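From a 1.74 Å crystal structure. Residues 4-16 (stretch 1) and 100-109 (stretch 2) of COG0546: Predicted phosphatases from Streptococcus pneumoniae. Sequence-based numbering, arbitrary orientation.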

# COMPACT_ATOMS: atom_id res chain seq x y z
N ILE A 4 5.41 19.94 -6.95
CA ILE A 4 4.49 19.05 -6.21
C ILE A 4 3.55 19.92 -5.37
O ILE A 4 4.00 20.82 -4.63
CB ILE A 4 5.24 18.04 -5.30
CG1 ILE A 4 6.05 17.04 -6.15
CG2 ILE A 4 4.26 17.28 -4.38
CD1 ILE A 4 7.17 16.40 -5.40
N THR A 5 2.25 19.66 -5.51
CA THR A 5 1.23 20.29 -4.66
C THR A 5 0.38 19.29 -3.85
O THR A 5 -0.43 19.69 -3.01
CB THR A 5 0.25 21.19 -5.45
OG1 THR A 5 -0.54 20.38 -6.33
CG2 THR A 5 0.99 22.26 -6.27
N ALA A 6 0.58 17.99 -4.10
CA ALA A 6 -0.24 16.94 -3.51
C ALA A 6 0.62 15.70 -3.29
O ALA A 6 1.49 15.38 -4.11
CB ALA A 6 -1.41 16.62 -4.40
N ILE A 7 0.39 15.03 -2.17
CA ILE A 7 1.18 13.86 -1.81
C ILE A 7 0.28 12.63 -1.66
O ILE A 7 -0.72 12.67 -0.92
CB ILE A 7 1.99 14.10 -0.51
CG1 ILE A 7 2.87 15.36 -0.62
CG2 ILE A 7 2.81 12.85 -0.19
CD1 ILE A 7 3.76 15.62 0.63
N PHE A 8 0.61 11.56 -2.40
CA PHE A 8 -0.13 10.29 -2.37
C PHE A 8 0.66 9.26 -1.54
O PHE A 8 1.87 9.15 -1.69
CB PHE A 8 -0.30 9.70 -3.79
CG PHE A 8 -1.11 10.56 -4.74
CD1 PHE A 8 -1.83 11.67 -4.29
CD2 PHE A 8 -1.18 10.20 -6.09
CE1 PHE A 8 -2.60 12.44 -5.19
CE2 PHE A 8 -1.96 10.95 -6.99
CZ PHE A 8 -2.65 12.07 -6.55
N PHE A 9 -0.05 8.46 -0.75
CA PHE A 9 0.59 7.44 0.07
C PHE A 9 0.01 6.06 -0.25
O PHE A 9 -1.21 5.94 -0.38
CB PHE A 9 0.29 7.71 1.52
CG PHE A 9 1.04 8.86 2.09
CD1 PHE A 9 0.53 10.14 1.96
CD2 PHE A 9 2.23 8.66 2.75
CE1 PHE A 9 1.21 11.22 2.51
CE2 PHE A 9 2.92 9.75 3.32
CZ PHE A 9 2.40 11.01 3.18
N ASP A 10 0.87 5.05 -0.38
CA ASP A 10 0.40 3.64 -0.27
C ASP A 10 0.01 3.45 1.22
O ASP A 10 0.42 4.24 2.07
CB ASP A 10 1.51 2.64 -0.67
CG ASP A 10 0.94 1.25 -1.08
OD1 ASP A 10 -0.28 0.99 -0.91
OD2 ASP A 10 1.72 0.40 -1.58
N LEU A 11 -0.78 2.43 1.54
CA LEU A 11 -1.31 2.22 2.90
C LEU A 11 -0.51 1.12 3.56
O LEU A 11 0.37 1.41 4.34
CB LEU A 11 -2.81 1.85 2.85
CG LEU A 11 -3.54 1.70 4.19
CD1 LEU A 11 -3.39 2.94 5.07
CD2 LEU A 11 -5.04 1.41 3.93
N ASP A 12 -0.83 -0.14 3.24
CA ASP A 12 -0.08 -1.29 3.74
C ASP A 12 1.38 -1.20 3.36
O ASP A 12 1.70 -0.90 2.22
CB ASP A 12 -0.63 -2.59 3.15
CG ASP A 12 -2.06 -2.78 3.45
OD1 ASP A 12 -2.34 -3.28 4.54
OD2 ASP A 12 -2.92 -2.40 2.62
N GLY A 13 2.27 -1.47 4.30
CA GLY A 13 3.69 -1.49 4.02
C GLY A 13 4.35 -0.14 3.95
O GLY A 13 5.56 -0.05 3.82
N THR A 14 3.56 0.93 4.04
CA THR A 14 4.09 2.28 4.00
C THR A 14 3.66 3.05 5.26
O THR A 14 4.49 3.37 6.12
CB THR A 14 3.62 3.00 2.70
OG1 THR A 14 4.19 2.34 1.56
CG2 THR A 14 4.02 4.45 2.69
N LEU A 15 2.36 3.32 5.39
CA LEU A 15 1.82 3.93 6.60
C LEU A 15 1.60 2.88 7.69
O LEU A 15 1.86 3.11 8.88
CB LEU A 15 0.50 4.65 6.29
CG LEU A 15 0.58 5.76 5.25
CD1 LEU A 15 -0.79 6.21 4.78
CD2 LEU A 15 1.38 6.95 5.80
N VAL A 16 1.16 1.70 7.24
CA VAL A 16 0.59 0.72 8.15
C VAL A 16 1.39 -0.57 8.10
O VAL A 16 1.54 -1.16 7.04
CB VAL A 16 -0.93 0.45 7.88
CG1 VAL A 16 -1.43 -0.63 8.83
CG2 VAL A 16 -1.75 1.75 8.08
N TYR A 100 0.67 20.29 2.80
CA TYR A 100 0.13 19.67 1.59
C TYR A 100 -1.16 18.92 1.86
O TYR A 100 -1.31 18.35 2.93
CB TYR A 100 1.11 18.61 1.05
CG TYR A 100 2.46 19.11 0.62
CD1 TYR A 100 2.66 19.55 -0.68
CD2 TYR A 100 3.53 19.14 1.52
CE1 TYR A 100 3.92 20.01 -1.10
CE2 TYR A 100 4.78 19.59 1.12
CZ TYR A 100 4.96 20.04 -0.21
OH TYR A 100 6.19 20.50 -0.64
N PRO A 101 -2.07 18.87 0.86
CA PRO A 101 -3.18 17.95 0.92
C PRO A 101 -2.57 16.55 0.70
O PRO A 101 -1.70 16.42 -0.16
CB PRO A 101 -4.05 18.37 -0.28
CG PRO A 101 -3.09 18.95 -1.27
CD PRO A 101 -2.02 19.63 -0.41
N LEU A 102 -2.99 15.58 1.50
CA LEU A 102 -2.53 14.19 1.43
C LEU A 102 -3.66 13.26 1.01
O LEU A 102 -4.84 13.48 1.42
CB LEU A 102 -2.07 13.73 2.80
CG LEU A 102 -1.12 14.63 3.59
CD1 LEU A 102 -0.77 13.98 4.91
CD2 LEU A 102 0.12 14.98 2.77
N TYR A 103 -3.30 12.23 0.25
CA TYR A 103 -4.28 11.24 -0.24
C TYR A 103 -3.73 9.84 -0.05
O TYR A 103 -2.50 9.61 -0.18
CB TYR A 103 -4.57 11.46 -1.74
CG TYR A 103 -5.06 12.85 -1.99
CD1 TYR A 103 -6.41 13.16 -1.80
CD2 TYR A 103 -4.17 13.88 -2.31
CE1 TYR A 103 -6.88 14.46 -1.98
CE2 TYR A 103 -4.63 15.20 -2.52
CZ TYR A 103 -5.99 15.46 -2.35
OH TYR A 103 -6.47 16.73 -2.53
N ILE A 104 -4.61 8.90 0.27
CA ILE A 104 -4.21 7.52 0.13
C ILE A 104 -4.59 6.99 -1.26
O ILE A 104 -5.73 7.20 -1.73
CB ILE A 104 -4.82 6.65 1.25
CG1 ILE A 104 -4.11 6.98 2.57
CG2 ILE A 104 -4.67 5.18 0.94
CD1 ILE A 104 -4.91 6.59 3.80
N THR A 105 -3.64 6.28 -1.87
CA THR A 105 -3.83 5.56 -3.16
C THR A 105 -3.36 4.10 -3.01
O THR A 105 -2.16 3.82 -2.99
CB THR A 105 -3.06 6.22 -4.31
OG1 THR A 105 -1.68 6.39 -3.94
CG2 THR A 105 -3.65 7.53 -4.65
N THR A 106 -4.32 3.19 -2.82
CA THR A 106 -3.99 1.81 -2.48
C THR A 106 -4.75 0.85 -3.41
O THR A 106 -5.75 1.23 -4.01
CB THR A 106 -4.37 1.49 -1.00
OG1 THR A 106 -3.99 0.14 -0.68
CG2 THR A 106 -5.89 1.71 -0.74
N THR A 107 -4.29 -0.40 -3.51
CA THR A 107 -5.08 -1.39 -4.24
C THR A 107 -5.86 -2.27 -3.26
O THR A 107 -6.55 -3.18 -3.70
CB THR A 107 -4.25 -2.25 -5.20
OG1 THR A 107 -3.14 -2.80 -4.49
CG2 THR A 107 -3.76 -1.42 -6.38
N LYS A 108 -5.78 -1.99 -1.96
CA LYS A 108 -6.82 -2.45 -1.01
C LYS A 108 -8.16 -1.86 -1.47
O LYS A 108 -8.18 -0.75 -2.03
CB LYS A 108 -6.53 -1.97 0.41
CG LYS A 108 -7.11 -2.82 1.53
CD LYS A 108 -6.21 -2.75 2.76
CE LYS A 108 -6.08 -4.14 3.40
NZ LYS A 108 -4.77 -4.37 4.06
N ASP A 109 -9.27 -2.58 -1.26
CA ASP A 109 -10.59 -2.03 -1.57
C ASP A 109 -10.78 -0.70 -0.83
O ASP A 109 -10.36 -0.58 0.34
CB ASP A 109 -11.71 -2.96 -1.11
CG ASP A 109 -11.81 -4.22 -1.94
OD1 ASP A 109 -10.98 -4.43 -2.84
OD2 ASP A 109 -12.75 -5.00 -1.68
O HOH W 1 6.43 21.19 -3.31
O HOH W 2 -1.52 -0.69 -2.64
O HOH W 3 -2.02 -0.83 0.68

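Two neighbouring parallel strands, through Ile7-Phe9 and Leu102-Ile104, lie edge to edge, their directions 35° apart, and together the two stretches bury 863 Å². Four backbone hydrogen bonds set the register: Ile7 N to Pro101 O (3.2 Å), Tyr103 N to Ile7 O (2.9 Å), Phe9 N to Tyr103 O (2.8 Å) and Thr105 N to Phe9 O (2.9 Å). Ile7 and Phe9 thus bond through both their N and O atoms, whereas Phe8, between them, brings its CA to 3.3 Å from Tyr103 O in a CA-H...O contact. The pairing places Ile7 beside Leu102, Phe8 beside Tyr103 and Phe9 beside Ile104, so bumps on one strand meet those of its neighbour on the same face.

On the face carrying Ile7, Phe9, Leu102 and Ile104, the Leu102 methyl CD2 fits between two residues of the other strand, 3.9 Å from Ile7 CB and 3.9 Å from Phe9 CE1, where it meets the edge of the Phe9 ring. Farther along, Ile104 is met by two leucines from the loop after the first strand: Leu11 CD1 lies 4.2 Å from Ile104 CD1, and Leu15 CD1 lies 4.1 Å from Ile104 CG1. At the start of the contact, Ile7, with chi1 m and chi2 t, extends its CD1 over one face of the Tyr100 ring, 4.0 Å from the centroid. The edge of that ring faces the backbone of Ile4 and Thr5, with Ile4 O 3.6 Å from Tyr100 CE1. Water 1 spans the remaining gap, donating to Ile4 O and accepting from Tyr100 OH, both at 2.8 Å.

The Phe8 and Tyr103 side chains share the other face. Their planes are nearly perpendicular, at 87°, and Phe8 CE1 comes within 3.6 Å of Tyr103 CD2. The small Ala6 side chain fits at the Tyr103 ring edge, its CB 4.0 Å from Tyr103 CE2, and also touches Pro101, with CB 4.2 Å from Pro101 CG. Thr105 sets its CG2 off-centre against the Phe8 ring, 4.3 Å from the centroid; its buried OG1, 3.6 Å from Phe8 CB, has no polar partner in the model.

Toward the Asp10, Asp12 and Lys108 end the packing turns polar. Asp10, Asp12 and Thr106 surround water 3, which donates to Asp10 OD1 (3.0 Å) and Asp12 OD2 (2.7 Å), accepts from Asp12 N (2.9 Å) and lies 2.6 Å from Thr106 OG1. Lys108 reaches across to close this end with a salt bridge, its NZ 2.7 Å from Asp12 OD1.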